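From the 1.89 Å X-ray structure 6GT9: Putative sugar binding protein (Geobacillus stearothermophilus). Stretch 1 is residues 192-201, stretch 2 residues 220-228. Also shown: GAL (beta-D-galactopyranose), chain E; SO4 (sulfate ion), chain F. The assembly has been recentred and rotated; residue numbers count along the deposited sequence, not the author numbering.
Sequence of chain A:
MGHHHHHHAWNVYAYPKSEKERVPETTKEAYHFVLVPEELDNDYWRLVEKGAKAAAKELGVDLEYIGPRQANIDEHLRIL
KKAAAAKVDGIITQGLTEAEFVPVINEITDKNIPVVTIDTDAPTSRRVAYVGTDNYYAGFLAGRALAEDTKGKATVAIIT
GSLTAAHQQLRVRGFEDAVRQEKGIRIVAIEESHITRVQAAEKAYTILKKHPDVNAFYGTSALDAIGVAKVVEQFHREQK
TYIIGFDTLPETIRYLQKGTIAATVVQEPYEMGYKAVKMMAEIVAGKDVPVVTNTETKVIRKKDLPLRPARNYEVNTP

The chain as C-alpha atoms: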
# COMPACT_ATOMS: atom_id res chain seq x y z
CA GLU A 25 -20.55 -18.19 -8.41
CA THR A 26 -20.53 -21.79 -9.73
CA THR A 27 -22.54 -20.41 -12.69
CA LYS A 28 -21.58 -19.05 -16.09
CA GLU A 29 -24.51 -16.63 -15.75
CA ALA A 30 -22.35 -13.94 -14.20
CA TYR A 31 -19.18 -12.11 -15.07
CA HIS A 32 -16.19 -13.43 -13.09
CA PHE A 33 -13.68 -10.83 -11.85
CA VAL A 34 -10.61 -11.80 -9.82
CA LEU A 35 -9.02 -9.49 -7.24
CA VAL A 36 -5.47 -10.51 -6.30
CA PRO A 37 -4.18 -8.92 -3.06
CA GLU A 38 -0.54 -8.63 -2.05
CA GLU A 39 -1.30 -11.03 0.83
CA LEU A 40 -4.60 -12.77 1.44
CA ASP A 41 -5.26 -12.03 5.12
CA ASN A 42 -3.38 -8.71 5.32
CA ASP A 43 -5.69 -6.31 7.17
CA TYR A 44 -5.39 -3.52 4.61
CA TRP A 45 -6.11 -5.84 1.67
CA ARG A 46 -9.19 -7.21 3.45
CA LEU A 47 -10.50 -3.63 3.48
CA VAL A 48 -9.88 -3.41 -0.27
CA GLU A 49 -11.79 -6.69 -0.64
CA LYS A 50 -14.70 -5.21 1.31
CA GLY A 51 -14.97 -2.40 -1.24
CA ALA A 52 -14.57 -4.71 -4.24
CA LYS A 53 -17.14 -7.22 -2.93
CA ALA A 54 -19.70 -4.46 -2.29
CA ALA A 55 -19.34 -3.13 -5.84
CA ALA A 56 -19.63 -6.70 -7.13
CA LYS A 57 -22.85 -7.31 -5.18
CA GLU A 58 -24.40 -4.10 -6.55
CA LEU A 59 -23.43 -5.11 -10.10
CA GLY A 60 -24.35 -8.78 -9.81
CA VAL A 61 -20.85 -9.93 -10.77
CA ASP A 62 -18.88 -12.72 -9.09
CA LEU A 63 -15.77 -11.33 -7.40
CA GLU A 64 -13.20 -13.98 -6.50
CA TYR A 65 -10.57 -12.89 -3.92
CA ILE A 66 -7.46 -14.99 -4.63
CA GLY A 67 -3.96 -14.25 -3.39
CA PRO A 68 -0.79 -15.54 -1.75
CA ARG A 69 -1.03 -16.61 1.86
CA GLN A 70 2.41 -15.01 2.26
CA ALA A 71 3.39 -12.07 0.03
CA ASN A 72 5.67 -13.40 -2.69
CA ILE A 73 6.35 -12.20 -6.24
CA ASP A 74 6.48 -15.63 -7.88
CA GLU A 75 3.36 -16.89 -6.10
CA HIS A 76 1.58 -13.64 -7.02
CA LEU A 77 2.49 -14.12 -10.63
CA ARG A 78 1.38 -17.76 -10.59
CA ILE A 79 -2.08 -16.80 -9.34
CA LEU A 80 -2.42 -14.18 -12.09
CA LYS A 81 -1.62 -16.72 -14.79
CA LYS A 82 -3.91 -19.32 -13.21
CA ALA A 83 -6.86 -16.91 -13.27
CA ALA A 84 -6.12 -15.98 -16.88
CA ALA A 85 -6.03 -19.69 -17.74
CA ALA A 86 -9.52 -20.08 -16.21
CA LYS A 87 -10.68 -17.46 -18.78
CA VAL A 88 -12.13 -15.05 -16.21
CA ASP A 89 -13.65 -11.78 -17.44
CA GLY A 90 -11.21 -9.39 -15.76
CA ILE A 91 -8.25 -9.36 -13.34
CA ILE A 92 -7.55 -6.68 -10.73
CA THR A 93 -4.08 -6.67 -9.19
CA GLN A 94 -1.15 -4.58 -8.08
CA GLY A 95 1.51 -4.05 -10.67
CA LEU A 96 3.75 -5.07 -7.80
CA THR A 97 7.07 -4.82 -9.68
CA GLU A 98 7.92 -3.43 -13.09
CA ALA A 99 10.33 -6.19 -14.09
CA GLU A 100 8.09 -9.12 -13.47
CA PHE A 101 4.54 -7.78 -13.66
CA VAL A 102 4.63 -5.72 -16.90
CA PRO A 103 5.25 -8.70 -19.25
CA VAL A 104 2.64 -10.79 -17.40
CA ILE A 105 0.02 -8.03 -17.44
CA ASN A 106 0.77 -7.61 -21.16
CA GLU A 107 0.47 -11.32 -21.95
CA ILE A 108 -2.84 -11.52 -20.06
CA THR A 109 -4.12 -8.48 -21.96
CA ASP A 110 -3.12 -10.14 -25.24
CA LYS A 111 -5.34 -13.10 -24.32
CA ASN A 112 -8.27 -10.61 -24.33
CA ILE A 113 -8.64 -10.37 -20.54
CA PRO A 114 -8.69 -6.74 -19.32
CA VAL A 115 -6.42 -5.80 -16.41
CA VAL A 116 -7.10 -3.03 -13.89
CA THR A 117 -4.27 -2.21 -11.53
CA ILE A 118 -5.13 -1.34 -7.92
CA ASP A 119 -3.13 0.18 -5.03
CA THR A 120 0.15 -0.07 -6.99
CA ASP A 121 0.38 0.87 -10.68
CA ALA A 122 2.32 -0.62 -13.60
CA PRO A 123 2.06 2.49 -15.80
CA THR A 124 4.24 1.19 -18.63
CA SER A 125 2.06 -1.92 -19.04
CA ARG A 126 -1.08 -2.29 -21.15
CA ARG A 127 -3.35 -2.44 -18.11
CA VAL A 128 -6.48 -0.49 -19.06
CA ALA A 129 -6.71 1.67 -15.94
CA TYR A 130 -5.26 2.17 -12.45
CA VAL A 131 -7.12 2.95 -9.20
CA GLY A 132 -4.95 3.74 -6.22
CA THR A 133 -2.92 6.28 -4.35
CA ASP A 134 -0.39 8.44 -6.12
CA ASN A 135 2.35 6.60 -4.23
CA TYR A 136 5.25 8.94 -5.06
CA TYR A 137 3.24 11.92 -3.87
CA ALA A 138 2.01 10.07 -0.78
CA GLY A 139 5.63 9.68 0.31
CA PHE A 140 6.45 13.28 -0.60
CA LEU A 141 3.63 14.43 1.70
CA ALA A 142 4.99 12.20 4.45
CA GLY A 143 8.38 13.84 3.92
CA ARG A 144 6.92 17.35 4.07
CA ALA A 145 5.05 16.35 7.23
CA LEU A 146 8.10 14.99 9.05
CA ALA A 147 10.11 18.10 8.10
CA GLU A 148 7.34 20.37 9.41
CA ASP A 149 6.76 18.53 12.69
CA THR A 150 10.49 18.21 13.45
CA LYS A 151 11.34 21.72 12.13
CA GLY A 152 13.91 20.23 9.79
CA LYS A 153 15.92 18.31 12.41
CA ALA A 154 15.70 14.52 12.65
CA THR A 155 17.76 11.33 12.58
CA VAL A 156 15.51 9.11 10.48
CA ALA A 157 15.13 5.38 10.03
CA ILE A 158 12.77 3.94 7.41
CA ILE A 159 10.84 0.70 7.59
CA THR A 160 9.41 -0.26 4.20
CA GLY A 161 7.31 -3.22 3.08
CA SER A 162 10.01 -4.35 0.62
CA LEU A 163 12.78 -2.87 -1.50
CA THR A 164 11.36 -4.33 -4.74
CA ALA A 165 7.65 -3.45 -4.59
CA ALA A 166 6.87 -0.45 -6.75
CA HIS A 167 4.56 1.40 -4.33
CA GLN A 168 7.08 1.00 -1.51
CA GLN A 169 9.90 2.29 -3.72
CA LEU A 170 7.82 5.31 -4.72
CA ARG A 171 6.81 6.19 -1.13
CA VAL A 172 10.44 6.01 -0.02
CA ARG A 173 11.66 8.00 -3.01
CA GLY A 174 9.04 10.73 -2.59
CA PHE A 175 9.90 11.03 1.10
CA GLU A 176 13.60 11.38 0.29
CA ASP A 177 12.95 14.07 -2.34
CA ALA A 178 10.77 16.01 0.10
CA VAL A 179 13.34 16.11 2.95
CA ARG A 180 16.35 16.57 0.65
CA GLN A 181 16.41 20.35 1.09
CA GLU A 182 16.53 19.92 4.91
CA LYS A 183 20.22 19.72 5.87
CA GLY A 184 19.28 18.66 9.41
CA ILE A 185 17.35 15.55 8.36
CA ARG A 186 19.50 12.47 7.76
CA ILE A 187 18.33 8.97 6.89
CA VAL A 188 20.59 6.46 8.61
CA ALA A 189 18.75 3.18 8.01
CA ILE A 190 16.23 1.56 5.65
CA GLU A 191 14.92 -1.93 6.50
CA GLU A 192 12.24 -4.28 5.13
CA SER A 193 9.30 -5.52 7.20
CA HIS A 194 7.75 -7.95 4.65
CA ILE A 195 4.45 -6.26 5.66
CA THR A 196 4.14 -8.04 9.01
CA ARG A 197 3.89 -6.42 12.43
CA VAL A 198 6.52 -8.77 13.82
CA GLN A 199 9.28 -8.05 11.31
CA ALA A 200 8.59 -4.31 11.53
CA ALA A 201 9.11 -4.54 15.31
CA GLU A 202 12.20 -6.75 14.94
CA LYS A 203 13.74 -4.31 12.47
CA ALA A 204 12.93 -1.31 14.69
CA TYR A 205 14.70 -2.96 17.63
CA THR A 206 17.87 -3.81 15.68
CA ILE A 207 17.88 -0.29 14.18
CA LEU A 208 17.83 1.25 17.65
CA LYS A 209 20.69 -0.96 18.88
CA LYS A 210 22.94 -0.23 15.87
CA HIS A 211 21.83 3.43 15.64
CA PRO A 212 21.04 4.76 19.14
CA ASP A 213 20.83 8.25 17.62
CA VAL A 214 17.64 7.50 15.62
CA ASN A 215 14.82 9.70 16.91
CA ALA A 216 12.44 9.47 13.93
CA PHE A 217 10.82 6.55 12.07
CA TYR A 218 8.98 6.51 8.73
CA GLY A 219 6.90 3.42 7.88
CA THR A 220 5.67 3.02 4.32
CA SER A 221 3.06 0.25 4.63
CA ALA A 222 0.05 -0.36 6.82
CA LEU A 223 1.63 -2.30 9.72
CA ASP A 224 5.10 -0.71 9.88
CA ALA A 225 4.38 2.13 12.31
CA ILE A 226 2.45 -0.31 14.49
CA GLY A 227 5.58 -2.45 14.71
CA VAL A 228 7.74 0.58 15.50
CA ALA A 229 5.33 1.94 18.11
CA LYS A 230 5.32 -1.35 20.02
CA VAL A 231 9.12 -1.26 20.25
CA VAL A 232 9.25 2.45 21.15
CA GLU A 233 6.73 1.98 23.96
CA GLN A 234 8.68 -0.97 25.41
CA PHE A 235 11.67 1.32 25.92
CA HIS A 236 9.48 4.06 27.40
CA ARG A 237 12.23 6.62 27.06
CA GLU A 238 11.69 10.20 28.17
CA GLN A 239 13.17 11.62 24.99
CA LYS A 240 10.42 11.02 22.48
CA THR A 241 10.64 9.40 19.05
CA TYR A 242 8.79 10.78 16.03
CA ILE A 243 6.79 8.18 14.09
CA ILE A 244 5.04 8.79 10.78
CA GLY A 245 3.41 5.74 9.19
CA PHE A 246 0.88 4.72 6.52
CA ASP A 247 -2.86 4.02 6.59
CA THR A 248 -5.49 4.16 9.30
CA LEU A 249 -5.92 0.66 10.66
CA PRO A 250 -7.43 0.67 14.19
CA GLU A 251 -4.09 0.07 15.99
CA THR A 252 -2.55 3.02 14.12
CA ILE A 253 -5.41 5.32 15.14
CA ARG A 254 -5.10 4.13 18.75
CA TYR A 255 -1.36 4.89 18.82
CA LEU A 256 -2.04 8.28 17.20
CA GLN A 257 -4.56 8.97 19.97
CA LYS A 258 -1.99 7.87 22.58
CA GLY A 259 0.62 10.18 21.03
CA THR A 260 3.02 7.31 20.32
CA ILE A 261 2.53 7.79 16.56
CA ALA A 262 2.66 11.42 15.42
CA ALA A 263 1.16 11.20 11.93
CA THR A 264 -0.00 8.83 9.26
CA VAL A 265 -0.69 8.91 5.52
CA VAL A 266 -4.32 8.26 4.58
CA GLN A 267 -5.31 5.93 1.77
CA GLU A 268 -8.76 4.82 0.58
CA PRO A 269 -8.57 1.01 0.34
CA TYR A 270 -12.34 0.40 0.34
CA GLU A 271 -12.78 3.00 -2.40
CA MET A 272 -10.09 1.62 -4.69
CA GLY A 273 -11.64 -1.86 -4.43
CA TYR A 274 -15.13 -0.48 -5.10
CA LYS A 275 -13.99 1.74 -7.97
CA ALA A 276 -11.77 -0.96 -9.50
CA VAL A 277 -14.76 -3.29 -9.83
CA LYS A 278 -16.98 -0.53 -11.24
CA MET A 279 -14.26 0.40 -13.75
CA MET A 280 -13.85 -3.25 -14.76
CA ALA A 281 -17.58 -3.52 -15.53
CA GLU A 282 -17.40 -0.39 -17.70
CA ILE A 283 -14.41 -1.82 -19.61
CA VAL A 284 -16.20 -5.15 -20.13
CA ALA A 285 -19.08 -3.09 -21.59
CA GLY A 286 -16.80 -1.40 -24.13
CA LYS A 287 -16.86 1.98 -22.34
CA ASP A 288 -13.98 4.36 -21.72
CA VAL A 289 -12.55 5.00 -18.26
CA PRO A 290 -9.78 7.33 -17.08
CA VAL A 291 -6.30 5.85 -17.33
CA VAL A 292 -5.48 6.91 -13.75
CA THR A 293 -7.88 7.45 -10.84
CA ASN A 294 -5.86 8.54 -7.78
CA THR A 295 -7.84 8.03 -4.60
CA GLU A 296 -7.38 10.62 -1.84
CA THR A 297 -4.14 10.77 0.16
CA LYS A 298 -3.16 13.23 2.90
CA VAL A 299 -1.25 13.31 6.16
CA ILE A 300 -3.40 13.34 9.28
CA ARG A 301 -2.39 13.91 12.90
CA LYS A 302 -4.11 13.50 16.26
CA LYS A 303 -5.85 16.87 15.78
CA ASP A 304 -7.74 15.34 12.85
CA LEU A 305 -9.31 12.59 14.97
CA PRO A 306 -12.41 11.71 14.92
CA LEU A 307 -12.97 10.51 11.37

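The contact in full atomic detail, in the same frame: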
# COMPACT_ATOMS: atom_id res chain seq x y z
N GLU A 192 13.46 -3.67 5.65
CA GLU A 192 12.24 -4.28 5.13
C GLU A 192 11.48 -5.02 6.23
O GLU A 192 12.07 -5.74 7.03
CB GLU A 192 12.58 -5.27 4.02
CG GLU A 192 13.27 -4.64 2.83
CD GLU A 192 13.68 -5.67 1.80
OE1 GLU A 192 14.78 -6.25 1.95
OE2 GLU A 192 12.91 -5.91 0.85
N SER A 193 10.16 -4.86 6.23
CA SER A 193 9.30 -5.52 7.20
C SER A 193 8.56 -6.73 6.62
O SER A 193 7.96 -7.48 7.39
CB SER A 193 8.27 -4.53 7.74
OG SER A 193 7.34 -4.18 6.71
N HIS A 194 8.56 -6.91 5.30
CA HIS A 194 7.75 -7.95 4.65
C HIS A 194 6.30 -7.89 5.12
O HIS A 194 5.64 -8.92 5.30
CB HIS A 194 8.39 -9.32 4.85
CG HIS A 194 9.77 -9.39 4.28
ND1 HIS A 194 10.91 -9.34 5.05
CD2 HIS A 194 10.19 -9.39 2.99
CE1 HIS A 194 11.97 -9.36 4.27
NE2 HIS A 194 11.57 -9.39 3.02
N ILE A 195 5.81 -6.66 5.27
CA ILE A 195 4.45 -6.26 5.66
C ILE A 195 3.86 -7.08 6.81
O ILE A 195 2.65 -7.31 6.85
CB ILE A 195 3.50 -6.26 4.44
CG1 ILE A 195 3.27 -7.65 3.86
CG2 ILE A 195 4.01 -5.31 3.36
CD1 ILE A 195 2.14 -7.64 2.85
N THR A 196 4.68 -7.45 7.79
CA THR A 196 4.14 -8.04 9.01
C THR A 196 4.46 -7.14 10.19
O THR A 196 5.46 -6.41 10.17
CB THR A 196 4.69 -9.45 9.27
OG1 THR A 196 6.03 -9.38 9.75
CG2 THR A 196 4.64 -10.30 7.98
N ARG A 197 3.61 -7.18 11.21
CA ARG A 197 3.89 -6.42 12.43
C ARG A 197 5.18 -6.90 13.07
O ARG A 197 5.95 -6.09 13.61
CB ARG A 197 2.75 -6.57 13.44
CG ARG A 197 1.46 -5.92 13.05
CD ARG A 197 0.43 -6.21 14.11
NE ARG A 197 -0.92 -5.91 13.64
CZ ARG A 197 -1.60 -6.66 12.77
NH1 ARG A 197 -1.05 -7.76 12.25
NH2 ARG A 197 -2.83 -6.31 12.41
N VAL A 198 5.44 -8.20 13.02
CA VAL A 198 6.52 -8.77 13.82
C VAL A 198 7.88 -8.43 13.21
O VAL A 198 8.83 -8.12 13.94
CB VAL A 198 6.33 -10.28 14.00
CG1 VAL A 198 7.61 -10.93 14.50
CG2 VAL A 198 5.21 -10.52 14.99
N GLN A 199 7.99 -8.44 11.89
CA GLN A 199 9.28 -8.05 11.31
C GLN A 199 9.50 -6.55 11.41
O GLN A 199 10.64 -6.10 11.59
CB GLN A 199 9.39 -8.52 9.87
CG GLN A 199 10.05 -9.88 9.72
CD GLN A 199 10.41 -10.19 8.29
OE1 GLN A 199 11.28 -9.54 7.69
NE2 GLN A 199 9.74 -11.18 7.71
N ALA A 200 8.43 -5.75 11.31
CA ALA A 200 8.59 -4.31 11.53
C ALA A 200 9.16 -4.03 12.92
O ALA A 200 10.12 -3.26 13.07
CB ALA A 200 7.25 -3.59 11.34
N ALA A 201 8.60 -4.69 13.94
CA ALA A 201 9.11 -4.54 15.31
C ALA A 201 10.55 -5.04 15.44
O ALA A 201 11.39 -4.38 16.06
CB ALA A 201 8.20 -5.27 16.30
N THR A 220 6.27 2.77 5.63
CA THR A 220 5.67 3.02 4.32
C THR A 220 4.55 2.05 3.97
O THR A 220 4.03 2.13 2.86
CB THR A 220 6.72 3.01 3.21
OG1 THR A 220 7.26 1.68 3.05
CG2 THR A 220 7.86 3.97 3.55
N SER A 221 4.18 1.15 4.88
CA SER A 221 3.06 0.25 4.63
C SER A 221 2.27 0.11 5.93
O SER A 221 2.69 0.60 6.98
CB SER A 221 3.54 -1.11 4.09
OG SER A 221 4.26 -1.85 5.06
N ALA A 222 1.13 -0.57 5.85
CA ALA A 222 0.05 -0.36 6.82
C ALA A 222 0.39 -0.81 8.23
O ALA A 222 -0.22 -0.30 9.18
CB ALA A 222 -1.22 -1.06 6.35
N LEU A 223 1.32 -1.75 8.41
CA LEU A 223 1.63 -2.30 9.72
C LEU A 223 2.98 -1.83 10.27
O LEU A 223 3.33 -2.18 11.40
CB LEU A 223 1.59 -3.84 9.66
CG LEU A 223 0.26 -4.39 9.17
CD1 LEU A 223 0.33 -5.89 8.89
CD2 LEU A 223 -0.86 -4.08 10.16
N ASP A 224 3.74 -1.06 9.49
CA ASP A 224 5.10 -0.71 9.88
C ASP A 224 5.12 0.14 11.14
O ASP A 224 5.85 -0.16 12.10
CB ASP A 224 5.79 0.01 8.73
CG ASP A 224 5.98 -0.87 7.54
OD1 ASP A 224 6.18 -2.09 7.74
OD2 ASP A 224 5.97 -0.35 6.41
N ALA A 225 4.34 1.23 11.16
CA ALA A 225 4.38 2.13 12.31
C ALA A 225 3.81 1.47 13.55
O ALA A 225 4.18 1.82 14.68
CB ALA A 225 3.63 3.42 11.99
N ILE A 226 2.92 0.49 13.36
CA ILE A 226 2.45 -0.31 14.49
C ILE A 226 3.60 -1.11 15.08
O ILE A 226 3.77 -1.17 16.30
CB ILE A 226 1.29 -1.20 14.04
CG1 ILE A 226 0.06 -0.35 13.75
CG2 ILE A 226 0.99 -2.28 15.10
CD1 ILE A 226 -0.98 -1.07 12.89
N GLY A 227 4.42 -1.73 14.22
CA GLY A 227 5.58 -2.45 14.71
C GLY A 227 6.56 -1.54 15.43
O GLY A 227 7.08 -1.89 16.49
N VAL A 228 6.81 -0.36 14.87
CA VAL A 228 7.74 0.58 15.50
C VAL A 228 7.19 1.05 16.84
O VAL A 228 7.92 1.10 17.84
CB VAL A 228 8.01 1.76 14.57
CG1 VAL A 228 8.94 2.77 15.26
CG2 VAL A 228 8.60 1.27 13.27
C1 GAL E . -0.39 -0.56 2.47
C2 GAL E . -0.23 -0.88 0.99
C3 GAL E . -0.72 -2.29 0.65
C4 GAL E . -0.02 -3.32 1.52
C5 GAL E . -0.13 -2.94 2.99
C6 GAL E . 0.72 -3.83 3.90
O1 GAL E . 0.10 0.73 2.74
O2 GAL E . -0.96 0.05 0.18
O3 GAL E . -0.39 -2.61 -0.66
O4 GAL E . 1.36 -3.41 1.16
O5 GAL E . 0.31 -1.54 3.26
O6 GAL E . 0.32 -3.71 5.24
S SO4 F . 1.88 -10.06 12.02
O1 SO4 F . 1.50 -11.36 11.45
O2 SO4 F . 1.54 -8.97 11.08
O3 SO4 F . 3.32 -10.05 12.29
O4 SO4 F . 1.15 -9.79 13.25
O HOH W 1 4.54 -4.27 8.39

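Each stretch is a loop that runs into a helix, 197-201 in the first and 224-228 in the second. The helix axes approach to 7.3 Å, and their N-to-C directions differ by 54°. The backbones come nearest at Ala201 and Gly227, whose CA atoms are 4.1 Å apart. Ala201 CA also makes a CA-H...O contact with Gly227 O at 3.5 Å. Gly227 suits this crossing because it has no side chain. A CB there would point toward the first helix and lie 2.5 Å from Ala200 CB, a clash. Ala200 is small as well, and its CB packs 3.9 Å from Gly227 CA and 3.8 Å from Asp224 O.

One direct hydrogen bond joins the stretches: Ser193 OG donates to Asp224 OD1 at 2.6 Å. Asp224, in the m rotamer, is buried, but its carboxylate is well satisfied. Its OD2 accepts from Ser221 OG at 2.6 Å and, through a weak bond, from Ser221 N at 2.8 Å. Water 1 adds a bridge. It donates to Asp224 OD1 at 2.8 Å and, weakly, to Thr196 O at 2.9 Å.

Leu223 is the main apolar contact and has the largest area covered by the other stretch. Its CB points toward the first stretch, and CD1 reaches 3.4 Å from Ile195 O. Its CD2 lies over one face of the Arg197 guanidinium, 3.7 Å from Arg197 NH2. The aliphatic part of Arg197 also packs against Ile226, with CD 4.1 Å from Ile226 CG2.

Thr196 caps the first helix: its OG1 accepts from Gln199 N at 3.1 Å. A sulfate, probably from the crystallisation liquor, sits at the same end, where Arg197 N donates to SO4 O2 at 2.7 Å. Galactose borders the contact, and Ala222 N donates to GAL O5 at 2.9 Å.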